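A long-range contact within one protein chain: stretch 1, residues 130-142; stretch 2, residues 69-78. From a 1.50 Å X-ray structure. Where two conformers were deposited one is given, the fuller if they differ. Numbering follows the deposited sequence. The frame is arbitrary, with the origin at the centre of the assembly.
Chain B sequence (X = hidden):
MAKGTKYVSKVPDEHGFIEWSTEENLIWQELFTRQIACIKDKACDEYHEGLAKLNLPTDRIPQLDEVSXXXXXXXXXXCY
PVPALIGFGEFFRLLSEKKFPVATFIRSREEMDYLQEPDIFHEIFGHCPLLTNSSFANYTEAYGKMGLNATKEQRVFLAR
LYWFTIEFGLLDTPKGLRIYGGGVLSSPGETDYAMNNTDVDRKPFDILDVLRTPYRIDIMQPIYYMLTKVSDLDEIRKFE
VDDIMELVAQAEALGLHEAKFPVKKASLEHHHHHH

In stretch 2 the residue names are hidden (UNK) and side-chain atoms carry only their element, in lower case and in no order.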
# COMPACT_ATOMS: atom_id res chain seq x y z
N LEU B 130 -17.59 17.55 -12.56
CA LEU B 130 -16.64 18.62 -12.80
C LEU B 130 -16.39 18.95 -14.27
O LEU B 130 -15.90 20.05 -14.59
CB LEU B 130 -15.35 18.35 -12.00
CG LEU B 130 -15.55 18.71 -10.53
CD1 LEU B 130 -14.41 18.02 -9.73
CD2 LEU B 130 -15.53 20.19 -10.30
N LEU B 131 -16.76 18.02 -15.17
CA LEU B 131 -16.66 18.32 -16.59
C LEU B 131 -17.72 19.31 -17.07
O LEU B 131 -17.65 19.83 -18.20
CB LEU B 131 -16.67 17.04 -17.46
CG LEU B 131 -15.42 16.14 -17.37
CD1 LEU B 131 -15.67 14.77 -18.05
CD2 LEU B 131 -14.21 16.83 -17.99
N THR B 132 -18.69 19.63 -16.18
CA THR B 132 -19.62 20.74 -16.48
C THR B 132 -19.03 22.11 -16.09
O THR B 132 -19.61 23.17 -16.39
CB THR B 132 -20.99 20.62 -15.73
OG1 THR B 132 -20.78 20.85 -14.31
CG2 THR B 132 -21.65 19.33 -15.95
N ASN B 133 -17.89 22.09 -15.37
CA ASN B 133 -17.22 23.30 -14.91
C ASN B 133 -16.19 23.71 -15.98
O ASN B 133 -15.35 22.89 -16.42
CB ASN B 133 -16.55 23.00 -13.55
CG ASN B 133 -15.71 24.17 -12.99
OD1 ASN B 133 -16.14 24.86 -12.03
ND2 ASN B 133 -14.53 24.39 -13.54
N SER B 134 -16.25 24.97 -16.39
CA SER B 134 -15.41 25.43 -17.50
C SER B 134 -13.93 25.33 -17.21
O SER B 134 -13.17 24.89 -18.05
CB SER B 134 -15.76 26.88 -17.84
OG SER B 134 -17.09 26.92 -18.28
N SER B 135 -13.52 25.75 -16.02
CA SER B 135 -12.07 25.63 -15.65
C SER B 135 -11.58 24.18 -15.67
O SER B 135 -10.51 23.86 -16.24
CB SER B 135 -11.80 26.22 -14.30
OG SER B 135 -11.84 27.64 -14.36
N PHE B 136 -12.36 23.28 -15.08
CA PHE B 136 -11.92 21.88 -14.97
C PHE B 136 -11.93 21.23 -16.38
O PHE B 136 -11.00 20.53 -16.77
CB PHE B 136 -12.83 21.14 -13.99
CG PHE B 136 -12.47 19.66 -13.78
CD1 PHE B 136 -11.69 19.28 -12.68
CD2 PHE B 136 -12.89 18.65 -14.70
CE1 PHE B 136 -11.40 17.90 -12.45
CE2 PHE B 136 -12.61 17.30 -14.46
CZ PHE B 136 -11.84 16.92 -13.35
N ALA B 137 -13.03 21.43 -17.12
CA ALA B 137 -13.15 20.93 -18.51
C ALA B 137 -12.02 21.44 -19.43
O ALA B 137 -11.38 20.66 -20.16
CB ALA B 137 -14.55 21.29 -19.10
N ASN B 138 -11.76 22.74 -19.38
CA ASN B 138 -10.73 23.32 -20.27
C ASN B 138 -9.36 22.77 -19.90
O ASN B 138 -8.53 22.53 -20.76
CB ASN B 138 -10.72 24.85 -20.28
CG ASN B 138 -11.97 25.45 -20.87
OD1 ASN B 138 -12.71 24.81 -21.64
ND2 ASN B 138 -12.24 26.69 -20.47
N TYR B 139 -9.09 22.58 -18.61
CA TYR B 139 -7.82 22.01 -18.16
C TYR B 139 -7.68 20.56 -18.69
O TYR B 139 -6.61 20.17 -19.18
CB TYR B 139 -7.74 22.09 -16.63
CG TYR B 139 -6.62 21.26 -16.04
CD1 TYR B 139 -5.30 21.73 -16.08
CD2 TYR B 139 -6.88 20.01 -15.46
CE1 TYR B 139 -4.26 21.00 -15.56
CE2 TYR B 139 -5.85 19.24 -14.93
CZ TYR B 139 -4.54 19.72 -15.00
OH TYR B 139 -3.54 18.96 -14.38
N THR B 140 -8.75 19.78 -18.61
CA THR B 140 -8.73 18.42 -19.09
C THR B 140 -8.47 18.36 -20.60
O THR B 140 -7.71 17.50 -21.09
CB THR B 140 -10.02 17.70 -18.67
OG1 THR B 140 -10.21 17.84 -17.25
CG2 THR B 140 -10.01 16.23 -19.02
N GLU B 141 -9.13 19.23 -21.34
CA GLU B 141 -8.83 19.32 -22.78
C GLU B 141 -7.34 19.68 -23.03
O GLU B 141 -6.70 19.07 -23.91
CB GLU B 141 -9.75 20.37 -23.40
CG GLU B 141 -9.54 20.56 -24.92
CD GLU B 141 -10.33 21.73 -25.47
OE1 GLU B 141 -11.08 22.37 -24.72
OE2 GLU B 141 -10.23 21.98 -26.70
N ALA B 142 -6.84 20.66 -22.32
CA ALA B 142 -5.45 21.10 -22.50
C ALA B 142 -4.52 19.95 -22.13
O ALA B 142 -3.47 19.72 -22.79
CB ALA B 142 -5.15 22.30 -21.63
N UNK B 69 -25.47 14.84 -22.98
CA UNK B 69 -26.30 16.00 -23.37
C UNK B 69 -26.08 17.21 -22.50
O UNK B 69 -26.16 18.35 -22.97
c UNK B 69 -30.92 15.55 -21.28
c UNK B 69 -27.79 15.66 -23.46
c UNK B 69 -28.55 15.64 -22.14
n UNK B 69 -32.22 14.83 -21.59
c UNK B 69 -29.97 15.14 -22.40
N UNK B 70 -25.77 16.98 -21.22
CA UNK B 70 -25.54 18.09 -20.28
C UNK B 70 -24.09 18.58 -20.35
O UNK B 70 -23.82 19.78 -20.31
c UNK B 70 -25.84 17.65 -18.80
c UNK B 70 -25.53 18.79 -17.82
c UNK B 70 -27.31 17.10 -18.68
N UNK B 71 -23.15 17.65 -20.50
CA UNK B 71 -21.75 18.07 -20.77
C UNK B 71 -21.69 18.91 -22.09
O UNK B 71 -20.92 19.86 -22.21
c UNK B 71 -19.67 14.94 -19.91
c UNK B 71 -20.85 16.85 -20.90
c UNK B 71 -20.72 15.97 -19.64
c UNK B 71 -20.40 16.81 -18.41
N UNK B 72 -22.49 18.55 -23.09
CA UNK B 72 -22.41 19.25 -24.38
C UNK B 72 -22.85 20.70 -24.20
O UNK B 72 -22.14 21.62 -24.66
c UNK B 72 -23.36 16.42 -26.86
c UNK B 72 -22.49 15.29 -27.33
c UNK B 72 -22.50 17.42 -26.10
n UNK B 72 -23.31 14.15 -27.76
c UNK B 72 -23.27 18.54 -25.40
N UNK B 73 -23.95 20.93 -23.48
CA UNK B 73 -24.41 22.30 -23.30
C UNK B 73 -23.59 23.12 -22.33
O UNK B 73 -23.48 24.33 -22.47
c UNK B 73 -25.94 22.38 -22.99
c UNK B 73 -26.72 21.70 -24.10
c UNK B 73 -26.28 21.75 -21.66
N UNK B 74 -22.94 22.48 -21.36
CA UNK B 74 -22.16 23.24 -20.36
C UNK B 74 -20.76 23.58 -20.86
O UNK B 74 -20.32 24.72 -20.76
c UNK B 74 -22.09 22.51 -19.00
o UNK B 74 -21.70 21.15 -19.21
N UNK B 75 -20.05 22.59 -21.40
CA UNK B 75 -18.64 22.83 -21.79
C UNK B 75 -18.23 22.22 -23.14
O UNK B 75 -17.05 22.31 -23.52
c UNK B 75 -17.93 22.87 -19.35
o UNK B 75 -18.02 20.79 -20.70
c UNK B 75 -17.69 22.19 -20.73
N UNK B 76 -19.17 21.59 -23.85
CA UNK B 76 -18.83 21.00 -25.14
C UNK B 76 -18.28 19.60 -25.07
O UNK B 76 -17.89 19.00 -26.09
N UNK B 77 -18.24 19.05 -23.84
CA UNK B 77 -17.73 17.69 -23.64
C UNK B 77 -18.78 16.62 -23.91
O UNK B 77 -19.98 16.93 -23.99
c UNK B 77 -12.12 17.63 -22.05
c UNK B 77 -13.02 15.35 -22.06
c UNK B 77 -17.20 17.53 -22.20
c UNK B 77 -14.58 17.23 -22.09
c UNK B 77 -15.31 19.38 -22.16
c UNK B 77 -15.77 18.04 -22.15
c UNK B 77 -11.92 16.26 -22.04
c UNK B 77 -13.45 18.11 -22.09
c UNK B 77 -14.35 15.83 -22.10
n UNK B 77 -13.91 19.41 -22.14
N UNK B 78 -18.35 15.36 -24.04
CA UNK B 78 -19.27 14.21 -24.08
C UNK B 78 -18.59 13.02 -23.38
O UNK B 78 -17.32 13.02 -23.23
c UNK B 78 -18.63 13.32 -27.83
o UNK B 78 -18.66 14.39 -28.49
c UNK B 78 -18.33 13.40 -26.34
c UNK B 78 -19.59 13.78 -25.52
o UNK B 78 -18.77 12.18 -28.30
O HOH W 1 -15.39 24.35 -22.64
O HOH W 2 -12.96 22.13 -22.57

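Position 69 opens the stretch within a helix and carries four carbons in a row ending in a nitrogen, a chain that does not reach stretch 1; it is Lys69, exposed to solvent. At position 70 one carbon carries two more, and one of these tips lies 4.3 Å from Thr132 CG2. Three carbons branched at CB make this Val70.

Position 71 has four carbons forked at the second. Although its CA-to-CB bond runs sideways, the fork reaches stretch 1: one of its end carbons lies 3.7 Å from Thr132 CG2 and 3.9 Å from Leu131 CB. The pattern is that of leucine, and the carbon in question is CD2 of Leu71. Position 72 again shows four carbons in a row and a terminal nitrogen, out of reach of stretch 1, and is Lys72. Position 73, with one carbon carrying two others, is likewise remote and exposed; it is Val73.

At position 74 a single carbon bears one oxygen, which lies 3.5 Å from Thr132 CA; the residue is Ser74. Its OG donates a hydrogen bond to Val70 O one helical turn back (2.8 Å), and Ser74 CA and Thr132 CA, 5.3 Å apart, are the nearest CA pair of the two stretches.

Position 75 has one carbon carrying an oxygen and a carbon. The oxygen sits 2.7 Å from Leu131 O and the carbon 3.4 Å from Thr132 O; the fork of one oxygen and one carbon on CB makes it Thr75. Its OG1 donates the hydrogen bond to Leu131 O, and its CB rests 3.7 Å from Ala137 CB.

Position 76 has no side-chain atoms. Its phi is positive, and a CB would be jammed against the preceding carbonyl oxygen, so it is Gly76. Position 77 carries one carbon and then fused five- and six-membered rings holding eight carbons and a nitrogen. Leu131 CD2 covers one face, 4.2 Å from the six-membered ring centroid, in a CH-pi contact; Glu141 N approaches the ring edge, and Thr140 CG2 also lies against the ring. Only tryptophan provides such a ring system: in Trp77, CZ2 is 3.5 Å from Glu141 N and CH2 3.6 Å from Thr140 CG2. At position 78, three carbons, the third carrying two oxygens, make no contact; its CA-to-CB bond points away. It is Glu78.

The contact thus joins the end of one helix and the turn after it to a second helix and the segment before it. Trp77 has the largest area covered by the other stretch, 112 Å², Leu71 extends the packing along Leu131 and Thr132, and Thr75 ties the two stretches through its OG1 to Leu131 O, the one direct hydrogen bond assigned between them. Water 2 links Trp77 to the second helix, accepting from Trp77 NE1 (2.9 Å) and lying within hydrogen-bonding distance of Asn138 OD1 (2.8 Å) and Glu141 OE1 (2.9 Å).

Stretch 2, residues 69-78: KVLKVSTGWE
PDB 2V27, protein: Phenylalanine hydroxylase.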